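Local coordinates for Spermidine/putrescine ABC transporter, periplasmic binding protein (Treponema pallidum, PDB 2V84) that probably binds polyamines such as spermidine and putrescine, as the solute-binding lipoprotein of an ABC transporter, at residues D164-M170 with Y333-W337; A173-Y179 with Q191-V196; N180-K184 with T321-V326; K201-F207 with W337-R343. One frame throughout, in Å; residues are numbered along the deposited sequence.

Interaction 1 (D164-M170 with Y333-W337)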
# COMPACT_ATOMS: atom_id res chain seq x y z
N ASP A 164 -6.93 10.53 -1.50
CA ASP A 164 -8.14 10.36 -2.29
C ASP A 164 -8.35 8.85 -2.37
O ASP A 164 -8.29 8.22 -3.45
CB ASP A 164 -7.95 10.97 -3.68
CG ASP A 164 -9.24 11.07 -4.47
OD1 ASP A 164 -10.28 10.49 -4.05
OD2 ASP A 164 -9.20 11.70 -5.55
N ASP A 165 -8.54 8.25 -1.21
CA ASP A 165 -8.75 6.83 -1.11
C ASP A 165 -9.73 6.55 0.02
O ASP A 165 -9.47 6.91 1.18
CB ASP A 165 -7.44 6.07 -0.85
CG ASP A 165 -7.64 4.56 -0.88
OD1 ASP A 165 -7.61 3.95 -1.97
OD2 ASP A 165 -7.88 3.97 0.19
N MET A 166 -10.83 5.87 -0.32
CA MET A 166 -11.93 5.58 0.60
C MET A 166 -11.55 4.70 1.79
O MET A 166 -11.94 4.97 2.92
CB MET A 166 -13.08 4.91 -0.15
CG MET A 166 -14.21 4.40 0.73
SD MET A 166 -15.52 3.70 -0.26
CE MET A 166 -14.73 2.14 -0.72
N ARG A 167 -10.83 3.61 1.53
CA ARG A 167 -10.46 2.70 2.62
C ARG A 167 -9.41 3.31 3.56
O ARG A 167 -9.45 3.06 4.76
CB ARG A 167 -10.07 1.31 2.11
CG ARG A 167 -11.15 0.62 1.32
CD ARG A 167 -12.37 0.21 2.19
NE ARG A 167 -12.00 -0.36 3.49
CZ ARG A 167 -11.78 -1.65 3.73
NH1 ARG A 167 -11.85 -2.55 2.75
NH2 ARG A 167 -11.45 -2.05 4.95
N GLU A 168 -8.50 4.11 3.01
CA GLU A 168 -7.50 4.84 3.82
C GLU A 168 -8.13 5.89 4.72
O GLU A 168 -7.81 5.97 5.91
CB GLU A 168 -6.42 5.52 2.96
CG GLU A 168 -5.38 4.59 2.30
CD GLU A 168 -4.57 3.70 3.25
OE1 GLU A 168 -4.61 3.82 4.49
OE2 GLU A 168 -3.87 2.84 2.72
N VAL A 169 -9.01 6.72 4.15
CA VAL A 169 -9.59 7.82 4.91
C VAL A 169 -10.64 7.33 5.91
O VAL A 169 -10.57 7.66 7.10
CB VAL A 169 -10.09 8.96 3.98
CG1 VAL A 169 -10.71 10.11 4.77
CG2 VAL A 169 -8.87 9.51 3.20
N MET A 170 -11.57 6.50 5.45
CA MET A 170 -12.53 5.86 6.36
C MET A 170 -11.80 5.04 7.43
O MET A 170 -12.18 5.06 8.62
CB MET A 170 -13.54 4.98 5.61
CG MET A 170 -14.61 5.74 4.82
SD MET A 170 -15.60 6.92 5.80
CE MET A 170 -16.74 5.74 6.53
N TYR A 333 -19.71 1.77 2.92
CA TYR A 333 -18.49 2.53 2.70
C TYR A 333 -18.64 3.44 1.49
O TYR A 333 -18.34 4.63 1.56
CB TYR A 333 -17.29 1.60 2.49
CG TYR A 333 -16.73 0.95 3.72
CD1 TYR A 333 -17.31 -0.21 4.26
CD2 TYR A 333 -15.57 1.44 4.33
CE1 TYR A 333 -16.78 -0.83 5.38
CE2 TYR A 333 -15.02 0.83 5.45
CZ TYR A 333 -15.64 -0.31 5.97
OH TYR A 333 -15.11 -0.92 7.08
N ASN A 334 -19.12 2.89 0.37
CA ASN A 334 -19.32 3.66 -0.86
C ASN A 334 -20.23 4.86 -0.71
O ASN A 334 -19.94 5.94 -1.23
CB ASN A 334 -19.91 2.79 -1.96
CG ASN A 334 -18.89 1.91 -2.66
OD1 ASN A 334 -17.73 1.84 -2.27
ND2 ASN A 334 -19.34 1.23 -3.70
N ALA A 335 -21.35 4.64 -0.02
CA ALA A 335 -22.41 5.63 0.18
C ALA A 335 -21.94 6.78 1.04
O ALA A 335 -22.24 7.94 0.76
CB ALA A 335 -23.65 4.98 0.79
N HIS A 336 -21.18 6.48 2.09
CA HIS A 336 -20.61 7.52 2.92
C HIS A 336 -19.47 8.24 2.19
O HIS A 336 -19.38 9.47 2.25
CB HIS A 336 -20.10 6.94 4.24
CG HIS A 336 -21.19 6.55 5.19
ND1 HIS A 336 -22.03 7.47 5.77
CD2 HIS A 336 -21.58 5.34 5.66
CE1 HIS A 336 -22.90 6.85 6.56
NE2 HIS A 336 -22.64 5.56 6.51
N TRP A 337 -18.63 7.49 1.49
CA TRP A 337 -17.49 8.09 0.81
C TRP A 337 -17.86 9.02 -0.35
O TRP A 337 -17.29 10.08 -0.48
CB TRP A 337 -16.48 7.03 0.39
CG TRP A 337 -15.34 7.56 -0.40
CD1 TRP A 337 -15.12 7.38 -1.74
CD2 TRP A 337 -14.24 8.35 0.09
NE1 TRP A 337 -13.96 8.00 -2.12
CE2 TRP A 337 -13.39 8.60 -1.02
CE3 TRP A 337 -13.90 8.87 1.34
CZ2 TRP A 337 -12.23 9.37 -0.91
CZ3 TRP A 337 -12.73 9.63 1.45
CH2 TRP A 337 -11.91 9.87 0.33

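Interaction 2 (A173-Y179 with Q191-V196)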
# COMPACT_ATOMS: atom_id res chain seq x y z
N ALA A 173 -10.33 7.23 10.14
CA ALA A 173 -11.44 7.71 10.97
C ALA A 173 -11.94 6.61 11.90
O ALA A 173 -12.13 6.85 13.10
CB ALA A 173 -12.56 8.23 10.11
N LEU A 174 -12.14 5.42 11.35
CA LEU A 174 -12.52 4.23 12.13
C LEU A 174 -11.50 3.93 13.23
O LEU A 174 -11.88 3.76 14.39
CB LEU A 174 -12.68 3.03 11.22
CG LEU A 174 -13.97 3.03 10.38
CD1 LEU A 174 -13.88 2.07 9.20
CD2 LEU A 174 -15.17 2.71 11.26
N ALA A 175 -10.22 3.87 12.86
CA ALA A 175 -9.12 3.68 13.79
C ALA A 175 -9.18 4.69 14.94
O ALA A 175 -9.21 4.30 16.11
CB ALA A 175 -7.78 3.74 13.07
N SER A 176 -9.21 5.98 14.61
CA SER A 176 -9.33 7.05 15.61
C SER A 176 -10.48 6.85 16.59
O SER A 176 -10.31 7.09 17.78
CB SER A 176 -9.51 8.41 14.94
OG SER A 176 -8.39 8.70 14.14
N LEU A 177 -11.63 6.40 16.08
CA LEU A 177 -12.81 6.12 16.91
C LEU A 177 -12.80 4.75 17.61
O LEU A 177 -13.82 4.34 18.20
CB LEU A 177 -14.09 6.24 16.07
CG LEU A 177 -14.37 7.65 15.51
CD1 LEU A 177 -15.31 7.58 14.32
CD2 LEU A 177 -14.90 8.56 16.61
N GLY A 178 -11.67 4.05 17.55
CA GLY A 178 -11.51 2.77 18.23
C GLY A 178 -12.26 1.63 17.56
O GLY A 178 -12.51 0.58 18.16
N TYR A 179 -12.62 1.85 16.30
CA TYR A 179 -13.34 0.85 15.53
C TYR A 179 -12.43 0.13 14.53
O TYR A 179 -11.40 0.67 14.10
CB TYR A 179 -14.52 1.50 14.82
CG TYR A 179 -15.52 2.15 15.74
CD1 TYR A 179 -15.85 1.58 16.98
CD2 TYR A 179 -16.17 3.33 15.38
CE1 TYR A 179 -16.77 2.17 17.83
CE2 TYR A 179 -17.11 3.93 16.22
CZ TYR A 179 -17.41 3.33 17.44
OH TYR A 179 -18.34 3.90 18.28
N GLN A 191 -20.56 7.15 11.95
CA GLN A 191 -19.77 7.94 12.89
C GLN A 191 -18.44 8.37 12.27
O GLN A 191 -18.02 9.52 12.42
CB GLN A 191 -19.50 7.07 14.12
CG GLN A 191 -19.00 7.83 15.35
CD GLN A 191 -19.12 6.97 16.62
OE1 GLN A 191 -19.94 6.04 16.68
NE2 GLN A 191 -18.30 7.29 17.63
N ALA A 192 -17.79 7.45 11.57
CA ALA A 192 -16.55 7.74 10.86
C ALA A 192 -16.78 8.78 9.76
O ALA A 192 -15.99 9.71 9.60
CB ALA A 192 -15.98 6.45 10.26
N ALA A 193 -17.87 8.63 9.02
CA ALA A 193 -18.22 9.60 7.97
C ALA A 193 -18.41 11.01 8.52
O ALA A 193 -17.98 11.99 7.89
CB ALA A 193 -19.46 9.16 7.24
N ILE A 194 -19.08 11.12 9.67
CA ILE A 194 -19.29 12.42 10.31
C ILE A 194 -17.96 13.01 10.77
O ILE A 194 -17.73 14.21 10.62
CB ILE A 194 -20.27 12.33 11.51
CG1 ILE A 194 -21.69 12.05 11.00
CG2 ILE A 194 -20.24 13.63 12.32
CD1 ILE A 194 -22.69 11.56 12.07
N LEU A 195 -17.08 12.17 11.32
CA LEU A 195 -15.74 12.62 11.69
C LEU A 195 -14.98 13.24 10.51
O LEU A 195 -14.46 14.35 10.61
CB LEU A 195 -14.93 11.47 12.31
CG LEU A 195 -13.61 11.82 13.01
CD1 LEU A 195 -13.84 12.78 14.19
CD2 LEU A 195 -12.89 10.58 13.46
N VAL A 196 -14.92 12.53 9.38
CA VAL A 196 -14.23 13.05 8.18
C VAL A 196 -14.92 14.31 7.66
O VAL A 196 -14.26 15.31 7.41
CB VAL A 196 -14.13 12.00 7.02
CG1 VAL A 196 -13.33 12.57 5.87
CG2 VAL A 196 -13.52 10.69 7.50

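Interaction 3 (N180-K184 with T321-V326)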
# COMPACT_ATOMS: atom_id res chain seq x y z
N ASN A 180 -12.80 -1.09 14.15
CA ASN A 180 -12.00 -1.84 13.21
C ASN A 180 -11.99 -1.15 11.84
O ASN A 180 -13.06 -0.80 11.32
CB ASN A 180 -12.51 -3.28 13.07
CG ASN A 180 -11.47 -4.19 12.49
OD1 ASN A 180 -11.29 -4.27 11.28
ND2 ASN A 180 -10.73 -4.86 13.36
N VAL A 181 -10.80 -0.95 11.26
CA VAL A 181 -10.72 -0.32 9.94
C VAL A 181 -11.48 -1.12 8.88
O VAL A 181 -11.71 -0.64 7.77
CB VAL A 181 -9.24 0.04 9.47
CG1 VAL A 181 -8.43 0.66 10.61
CG2 VAL A 181 -8.53 -1.14 8.90
N ASN A 182 -11.90 -2.33 9.24
CA ASN A 182 -12.68 -3.18 8.35
C ASN A 182 -14.09 -3.44 8.86
O ASN A 182 -14.75 -4.39 8.40
CB ASN A 182 -11.99 -4.55 8.13
CG ASN A 182 -10.58 -4.40 7.63
OD1 ASN A 182 -10.34 -3.77 6.61
ND2 ASN A 182 -9.62 -4.96 8.37
N THR A 183 -14.55 -2.62 9.80
CA THR A 183 -15.84 -2.82 10.44
C THR A 183 -16.99 -2.96 9.43
O THR A 183 -16.93 -2.42 8.32
CB THR A 183 -16.16 -1.74 11.50
OG1 THR A 183 -17.16 -2.24 12.39
CG2 THR A 183 -16.64 -0.43 10.85
N LYS A 184 -18.00 -3.71 9.83
CA LYS A 184 -19.17 -3.92 9.02
C LYS A 184 -20.36 -3.27 9.71
O LYS A 184 -21.47 -3.23 9.15
CB LYS A 184 -19.41 -5.42 8.86
CG LYS A 184 -18.41 -6.09 7.92
CD LYS A 184 -17.83 -7.36 8.52
CE LYS A 184 -16.85 -8.01 7.57
NZ LYS A 184 -16.29 -9.27 8.14
N THR A 321 -3.85 -2.14 11.66
CA THR A 321 -4.79 -3.15 11.21
C THR A 321 -4.73 -3.30 9.70
O THR A 321 -4.91 -2.33 8.98
CB THR A 321 -6.25 -2.86 11.65
OG1 THR A 321 -6.33 -2.89 13.08
CG2 THR A 321 -7.25 -3.92 11.13
N LEU A 322 -4.48 -4.52 9.25
CA LEU A 322 -4.44 -4.84 7.82
C LEU A 322 -5.81 -4.62 7.18
O LEU A 322 -6.80 -5.15 7.67
CB LEU A 322 -4.00 -6.31 7.63
CG LEU A 322 -3.70 -6.75 6.20
CD1 LEU A 322 -2.41 -6.07 5.74
CD2 LEU A 322 -3.60 -8.28 6.06
N LYS A 323 -5.86 -3.85 6.10
CA LYS A 323 -7.12 -3.62 5.38
C LYS A 323 -7.53 -4.91 4.68
O LYS A 323 -6.72 -5.55 3.98
CB LYS A 323 -6.97 -2.50 4.35
CG LYS A 323 -6.78 -1.11 4.96
CD LYS A 323 -6.51 -0.09 3.84
CE LYS A 323 -5.16 -0.33 3.19
NZ LYS A 323 -4.90 0.62 2.04
N THR A 324 -8.78 -5.29 4.88
CA THR A 324 -9.24 -6.56 4.36
C THR A 324 -10.50 -6.37 3.53
O THR A 324 -11.06 -5.27 3.47
CB THR A 324 -9.59 -7.56 5.50
OG1 THR A 324 -10.70 -7.04 6.23
CG2 THR A 324 -8.40 -7.78 6.44
N ASP A 325 -10.92 -7.44 2.89
CA ASP A 325 -12.18 -7.44 2.19
C ASP A 325 -13.35 -7.38 3.17
O ASP A 325 -13.53 -8.27 4.01
CB ASP A 325 -12.28 -8.68 1.30
CG ASP A 325 -13.44 -8.60 0.36
OD1 ASP A 325 -13.66 -7.52 -0.23
OD2 ASP A 325 -14.14 -9.62 0.21
N VAL A 326 -14.14 -6.32 3.04
CA VAL A 326 -15.33 -6.12 3.90
C VAL A 326 -16.64 -6.72 3.35
O VAL A 326 -17.68 -6.69 4.02
CB VAL A 326 -15.53 -4.63 4.27
CG1 VAL A 326 -14.37 -4.15 5.11
CG2 VAL A 326 -15.70 -3.76 3.01

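Interaction 4 (K201-F207 with W337-R343)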
# COMPACT_ATOMS: atom_id res chain seq x y z
N LYS A 201 -12.41 17.15 6.87
CA LYS A 201 -12.64 17.75 5.55
C LYS A 201 -12.65 19.29 5.50
O LYS A 201 -12.08 19.88 4.56
CB LYS A 201 -13.92 17.16 4.92
CG LYS A 201 -14.34 17.77 3.58
CD LYS A 201 -15.60 17.05 3.06
CE LYS A 201 -16.24 17.79 1.88
NZ LYS A 201 -17.46 17.07 1.39
N PRO A 202 -13.27 19.97 6.51
CA PRO A 202 -13.30 21.44 6.47
C PRO A 202 -11.92 22.11 6.51
O PRO A 202 -11.81 23.28 6.14
CB PRO A 202 -14.06 21.80 7.76
CG PRO A 202 -14.84 20.63 8.07
CD PRO A 202 -13.98 19.47 7.70
N ASN A 203 -10.91 21.38 6.95
CA ASN A 203 -9.55 21.92 7.06
C ASN A 203 -8.65 21.56 5.89
O ASN A 203 -7.50 22.00 5.84
CB ASN A 203 -8.90 21.46 8.36
CG ASN A 203 -9.67 21.89 9.56
OD1 ASN A 203 -10.07 23.04 9.67
ND2 ASN A 203 -9.90 20.98 10.47
N LEU A 204 -9.19 20.77 4.97
CA LEU A 204 -8.43 20.24 3.83
C LEU A 204 -8.56 21.09 2.58
O LEU A 204 -9.66 21.51 2.23
CB LEU A 204 -8.92 18.82 3.48
CG LEU A 204 -8.91 17.75 4.57
CD1 LEU A 204 -9.38 16.42 3.98
CD2 LEU A 204 -7.55 17.57 5.23
N VAL A 205 -7.45 21.29 1.87
CA VAL A 205 -7.49 21.83 0.50
C VAL A 205 -8.29 20.89 -0.40
O VAL A 205 -9.14 21.31 -1.18
CB VAL A 205 -6.06 22.05 -0.10
CG1 VAL A 205 -6.11 22.44 -1.57
CG2 VAL A 205 -5.29 23.10 0.70
N LYS A 206 -8.00 19.59 -0.28
CA LYS A 206 -8.67 18.59 -1.06
C LYS A 206 -8.22 17.22 -0.59
O LYS A 206 -7.36 17.11 0.30
CB LYS A 206 -8.36 18.75 -2.55
CG LYS A 206 -6.89 18.63 -2.91
CD LYS A 206 -6.65 19.07 -4.35
CE LYS A 206 -5.30 18.62 -4.83
NZ LYS A 206 -4.81 19.50 -5.95
N PHE A 207 -8.85 16.20 -1.16
CA PHE A 207 -8.35 14.84 -1.09
C PHE A 207 -7.44 14.65 -2.27
O PHE A 207 -7.79 15.02 -3.39
CB PHE A 207 -9.52 13.84 -1.15
CG PHE A 207 -10.43 13.93 0.03
CD1 PHE A 207 -10.04 13.42 1.27
CD2 PHE A 207 -11.68 14.57 -0.07
CE1 PHE A 207 -10.87 13.51 2.38
CE2 PHE A 207 -12.52 14.69 1.04
CZ PHE A 207 -12.11 14.15 2.28
N TRP A 337 -18.63 7.49 1.49
CA TRP A 337 -17.49 8.09 0.81
C TRP A 337 -17.86 9.02 -0.35
O TRP A 337 -17.29 10.08 -0.48
CB TRP A 337 -16.48 7.03 0.39
CG TRP A 337 -15.34 7.56 -0.40
CD1 TRP A 337 -15.12 7.38 -1.74
CD2 TRP A 337 -14.24 8.35 0.09
NE1 TRP A 337 -13.96 8.00 -2.12
CE2 TRP A 337 -13.39 8.60 -1.02
CE3 TRP A 337 -13.90 8.87 1.34
CZ2 TRP A 337 -12.23 9.37 -0.91
CZ3 TRP A 337 -12.73 9.63 1.45
CH2 TRP A 337 -11.91 9.87 0.33
N ASN A 338 -18.81 8.61 -1.19
CA ASN A 338 -19.22 9.46 -2.31
C ASN A 338 -19.78 10.82 -1.84
O ASN A 338 -19.67 11.82 -2.55
CB ASN A 338 -20.20 8.71 -3.23
CG ASN A 338 -19.50 7.73 -4.18
OD1 ASN A 338 -18.28 7.71 -4.31
ND2 ASN A 338 -20.29 6.91 -4.86
N ALA A 339 -20.33 10.84 -0.63
CA ALA A 339 -20.83 12.05 0.00
C ALA A 339 -19.65 12.89 0.53
O ALA A 339 -19.59 14.10 0.31
CB ALA A 339 -21.77 11.70 1.13
N VAL A 340 -18.73 12.25 1.24
CA VAL A 340 -17.50 12.91 1.69
C VAL A 340 -16.73 13.50 0.51
O VAL A 340 -16.23 14.64 0.57
CB VAL A 340 -16.54 11.89 2.38
CG1 VAL A 340 -15.14 12.50 2.61
CG2 VAL A 340 -17.13 11.38 3.68
N ARG A 341 -16.64 12.73 -0.56
CA ARG A 341 -15.71 13.01 -1.65
C ARG A 341 -16.25 13.96 -2.71
O ARG A 341 -15.49 14.75 -3.28
CB ARG A 341 -15.21 11.68 -2.24
CG ARG A 341 -14.24 11.76 -3.41
CD ARG A 341 -13.00 12.62 -3.15
NE ARG A 341 -12.11 12.57 -4.30
CZ ARG A 341 -12.23 13.32 -5.40
NH1 ARG A 341 -13.22 14.20 -5.50
NH2 ARG A 341 -11.37 13.18 -6.40
N PHE A 342 -17.56 13.91 -2.96
CA PHE A 342 -18.16 14.72 -4.03
C PHE A 342 -19.17 15.77 -3.58
O PHE A 342 -19.83 16.40 -4.42
CB PHE A 342 -18.82 13.82 -5.09
CG PHE A 342 -17.86 12.89 -5.77
CD1 PHE A 342 -16.84 13.39 -6.58
CD2 PHE A 342 -18.00 11.52 -5.63
CE1 PHE A 342 -15.96 12.54 -7.22
CE2 PHE A 342 -17.12 10.66 -6.27
CZ PHE A 342 -16.10 11.17 -7.07
N ARG A 343 -19.32 15.95 -2.27
CA ARG A 343 -20.16 17.03 -1.74
C ARG A 343 -19.28 18.09 -1.10
O ARG A 343 -19.77 19.12 -0.65
CB ARG A 343 -21.17 16.52 -0.71
CG ARG A 343 -22.30 15.71 -1.29
CD ARG A 343 -23.15 15.10 -0.18
NE ARG A 343 -23.90 13.93 -0.66
CZ ARG A 343 -24.79 13.26 0.07
NH1 ARG A 343 -25.06 13.63 1.32
NH2 ARG A 343 -25.41 12.21 -0.46
OXT ARG A 343 -18.05 17.93 -1.03

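Interaction 1 (D164-M170 with Y333-W337)
The first turn of helix 166-176 settles onto one face of the flat W337 indole, with M166 as the bump. M166 CB stands 3.5 Å from the centroid of the five-membered ring, only 8° off its normal, a CH-pi contact, while M166 CA lies over the same face. D164 OD1 meets the ring edge at W337 CZ2, in plane; its carboxylate is turned to a salt bridge with R341. V169 crosses the far end of the indole at about a right angle, its CB 3.7 Å from W337 CZ3. Two helices of a periplasmic-binding-protein fold meet in this way, their local axes crossing at 77° and 10.7 Å apart, so bulky side chains fill the gap; D165 N-caps the first helix, and D165 to E168 are predicted to bind spermidine. In the conformer given, one of two, the extended M166 chain (chi1 173°) carries SD past the indole, in an oblique Met-aromatic contact, to 3.5 Å from Y333 O. A bend at the thioether then sends M166 CE to 3.4 Å from N334 OD1. Further along the helix, M170 and R167 border the Y333 ring, R167 NE lying 3.8 Å from Y333 CE2, while the guanidinium bonds onward to T324 O and V181 O.

Interaction 2 (A173-Y179 with Q191-V196)
Y179 and Q191 meet at a right angle: the plane of the phenol ring and that of the amide are 90° apart, and the amide stands at the ring's edge, with Q191 CD in the ring plane. Y179 OH donates to Q191 OE1 over 3.1 Å, but it reaches the oxygen from above the carbonyl plane, 37° out of it, away from either lone pair. One face of the same ring rests over the carbonyl oxygen of L177. Q191 can reach this far because its CG is anti to the backbone N (chi1 -165°) and the chain stays extended beyond it.

Next to the polar pair, L177 and L195 point tip to tip, with L177 CG 3.9 Å from L195 CD2. The two methyls of L177 divide the work: CD1 sits 3.7 Å from A192 CA, and CD2 lies against the Q191 amide at NE2. Deeper in, small residues bring the backbones together, A173 and A192 having their CA atoms 5.1 Å apart and their CB atoms 3.9 Å apart. A173 CB also touches V196 CG2 at 3.7 Å. The first helix closes with a Schellman motif, in which G178, at positive phi, is the C-prime residue; the chain thereby turns out of the helix and brings Y179 back beside Q191.

The contact belongs to a helix-loop-helix unit, helix 166-176 packing against helix 186-200. Helix 330-342 packs against both, its Y333 touching L174 and its V340 touching V196.

Interaction 3 (N180-K184 with T321-V326)
N182 uses both ends of its side-chain amide to grip the backbone of the segment 321-326, much as a neighbouring strand would. Its ND2 donates to L322 O over 2.9 Å, and its OD1 accepts from T324 N over 2.8 Å at 168°, both bonds nearly straight, so that they straddle K323. They differ in geometry. L322 O lies within 5° of the amide plane of N182, whereas T324 N comes to OD1 from 47° above the carbonyl plane. The asparagine sits in a type I beta turn from N180 to T183, closed by T183 N to N180 O, and N180 OD1 appears to form an Asx turn to N182 N. Thus a loop between two helices is fastened to the end of strand 321-322 in the mixed sheet of a solute-binding-protein fold.

The two hydrogen bonds should fix the rotation of the N182 amide, over which T324 passes at about a right angle. R167, a predicted spermidine-site residue, ties the two segments further by bonding to V181 O and T324 O. K323, just after the strand, makes salt bridges to E168 and to a bound MES, probably from the crystallisation liquor, though it may mark the pocket. Methyl groups pack around the amide. V181 and T321 run antiparallel past one another, their CG2 methyls 3.8 Å apart, and on the other side V326 CG1 rests 3.3 Å from the carbonyl oxygen N182 O.

Interaction 4 (K201-F207 with W337-R343)
The F207 ring receives the six-membered ring of W337 edge-to-face, with the planes at 63°. W337 CH2 stands 4.1 Å above one face of F207, offset toward the rim. R341 runs past F207 in the opposite direction, its guanidinium only 17° from parallel to the phenyl ring, yet the touching atom is CD, 3.9 Å from F207 CD2; the charged end goes on to a salt bridge with D164. R341 CB in turn lies over a face of the indole. V340 crosses F207 at about a right angle and brings CG1 to 3.5 Å from F207 CZ. The contact joins the strand 204-207, at the edge of the mixed sheet beside strand 160-162, to the C-terminal end of helix 330-342 in this solute-binding-protein fold. K201, from the 3-10 turn that precedes the strand, reaches the helix end with its chain fully extended, CG being anti to the backbone N (chi1 176°). Its ammonium nitrogen NZ has two acceptors: V340 O at 2.8 Å, met from above the carbonyl plane, and R343 OXT at 2.6 Å, a salt bridge to the C-terminal carboxylate. A lysine there probably also offsets the partial negative charge of the helix C-terminus.

Interactions 2, 3 and 4 each touch interaction 1, which lies on helices 166-176 and 330-342. Interactions 1 and 2 share helix 166-176 and have centres 11 Å apart; interactions 1 and 4 share W337 and helix 330-342, at 10 Å between centres. The centre of interaction 3 lies about 12 Å from that of interaction 1, to which it is joined by the E168-K323 salt bridge, but 21 Å from that of interaction 4, with no touch between them. Along the chain, interactions 2 and 3 are nested within the loop closed by interaction 1, which crosses interaction 4. The C-terminal segments, from strand 321-322 to the last residue, thus pack against structure formed more than 100 residues earlier, next to the predicted spermidine site.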